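Side-chain contact in tetratricopeptide TPR_2 repeat protein (Thermobaculum terrenum, PDB 5DJS), which pairs tetratricopeptide repeats with a GT-B-type region of glycosyltransferase family 41, and is modelled here with uridine-5'-diphosphate: residues R95-T98 with S99-A103. The protein carries 1 engineered substitution. Residues are numbered along the deposited sequence; the frame is centred on the assembly and turned at random.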
loop_
_atom_site.group_PDB
_atom_site.type_symbol
_atom_site.label_atom_id
_atom_site.label_comp_id
_atom_site.label_asym_id
_atom_site.label_seq_id
_atom_site.Cartn_x
_atom_site.Cartn_y
_atom_site.Cartn_z
ATOM N N ARG A 95 12.527 -14.935 -4.519
ATOM C CA ARG A 95 12.447 -15.334 -5.932
ATOM C C ARG A 95 12.052 -14.161 -6.841
ATOM O O ARG A 95 12.530 -14.067 -7.985
ATOM C CB ARG A 95 11.460 -16.493 -6.137
ATOM C CG ARG A 95 12.010 -17.872 -5.816
ATOM C CD ARG A 95 11.029 -18.963 -6.227
ATOM N NE ARG A 95 11.574 -20.312 -6.037
ATOM C CZ ARG A 95 11.669 -20.957 -4.868
ATOM N NH1 ARG A 95 11.265 -20.395 -3.723
ATOM N NH2 ARG A 95 12.180 -22.188 -4.833
ATOM N N GLY A 96 11.172 -13.293 -6.336
ATOM C CA GLY A 96 10.741 -12.100 -7.049
ATOM C C GLY A 96 11.838 -11.053 -7.135
ATOM O O GLY A 96 12.075 -10.480 -8.198
ATOM N N ILE A 97 12.514 -10.802 -6.018
ATOM C CA ILE A 97 13.646 -9.863 -5.987
ATOM C C ILE A 97 14.654 -10.242 -7.081
ATOM O O ILE A 97 15.056 -9.392 -7.864
ATOM C CB ILE A 97 14.304 -9.793 -4.577
ATOM C CG1 ILE A 97 13.374 -9.037 -3.604
ATOM C CG2 ILE A 97 15.659 -9.089 -4.620
ATOM C CD1 ILE A 97 13.717 -9.190 -2.131
ATOM N N THR A 98 15.013 -11.523 -7.151
ATOM C CA THR A 98 15.861 -12.047 -8.221
ATOM C C THR A 98 15.323 -11.679 -9.597
ATOM O O THR A 98 16.062 -11.142 -10.403
ATOM C CB THR A 98 16.003 -13.574 -8.137
ATOM O OG1 THR A 98 16.397 -13.929 -6.812
ATOM C CG2 THR A 98 17.065 -14.084 -9.130
ATOM N N SER A 99 14.049 -11.971 -9.860
ATOM C CA SER A 99 13.424 -11.579 -11.130
ATOM C C SER A 99 13.533 -10.063 -11.422
ATOM O O SER A 99 13.767 -9.663 -12.569
ATOM C CB SER A 99 11.968 -12.023 -11.195
ATOM O OG SER A 99 11.864 -13.253 -11.871
ATOM N N LEU A 100 13.359 -9.237 -10.388
ATOM C CA LEU A 100 13.502 -7.785 -10.520
ATOM C C LEU A 100 14.948 -7.402 -10.851
ATOM O O LEU A 100 15.168 -6.530 -11.687
ATOM C CB LEU A 100 13.012 -7.064 -9.252
ATOM C CG LEU A 100 11.567 -6.561 -9.093
ATOM C CD1 LEU A 100 10.618 -7.048 -10.169
ATOM C CD2 LEU A 100 11.019 -6.891 -7.706
ATOM N N HIS A 101 15.920 -8.050 -10.209
ATOM C CA HIS A 101 17.337 -7.871 -10.559
ATOM C C HIS A 101 17.584 -8.165 -12.033
ATOM O O HIS A 101 18.259 -7.388 -12.705
ATOM C CB HIS A 101 18.270 -8.754 -9.705
ATOM C CG HIS A 101 18.575 -8.187 -8.355
ATOM N ND1 HIS A 101 19.517 -7.199 -8.156
ATOM C CD2 HIS A 101 18.064 -8.470 -7.135
ATOM C CE1 HIS A 101 19.562 -6.889 -6.871
ATOM N NE2 HIS A 101 18.689 -7.645 -6.230
ATOM N N HIS A 102 17.041 -9.276 -12.529
ATOM C CA HIS A 102 17.218 -9.650 -13.930
ATOM C C HIS A 102 16.706 -8.566 -14.863
ATOM O O HIS A 102 17.358 -8.259 -15.858
ATOM C CB HIS A 102 16.541 -10.992 -14.260
ATOM C CG HIS A 102 17.205 -12.173 -13.630
ATOM N ND1 HIS A 102 18.577 -12.315 -13.576
ATOM C CD2 HIS A 102 16.688 -13.271 -13.030
ATOM C CE1 HIS A 102 18.875 -13.447 -12.962
ATOM N NE2 HIS A 102 17.748 -14.047 -12.621
ATOM N N ALA A 103 15.551 -7.991 -14.528
ATOM C CA ALA A 103 14.925 -6.965 -15.349
ATOM C C ALA A 103 15.800 -5.719 -15.430
ATOM O O ALA A 103 15.904 -5.101 -16.491
ATOM C CB ALA A 103 13.549 -6.620 -14.802
#
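Four consecutive i to i+4 backbone hydrogen bonds join R95-T98 to S99-A103 as successive turns of one alpha-helix. The amide N of L100 gives the bond to G96 O at 2.8 Å, and H101 N reaches I97 O over the same length with an N-H...O angle of 164°. The bond from H102 N to T98 O is slightly longer, while S99 N meets R95 O at 3.2 Å.

Two side-chain pairs follow the same i to i+4 spacing. In I97 the CG2 branch stands anti to the backbone N and lies alongside the imidazole of H101, against the CD2-NE2 side of the ring, with CD2 at 3.5 Å. T98 and H102 also run side by side: T98 CG2 touches NE2 of H102 at 3.6 Å, and T98 O sits over one face of this ring, 3.4 Å from its CD2. With chi1 at -51°, T98 keeps OG1 beside its own backbone N, where the hydroxyl is hydrogen-bonded to E94 O one turn back and CG2 is left to meet the histidine. The ring of H102 is held at its other nitrogen, as ND1 is hydrogen-bonded to E105 OE1.

G96 carries no side chain, and its carbonyl oxygen is approached by S99 CB at 3.4 Å and, farther off, by L100 CD2.

Helix 93-106 belongs to the tetratricopeptide repeat region, in which antiparallel helix pairs stack into a superhelix. S99 packs on L83, L100 on Y81, and A103 on H80 and Y81, of helix 77-89, whereas I97 and H101 lean on L117 of helix 111-120, whose A120 touches both I97 and L100.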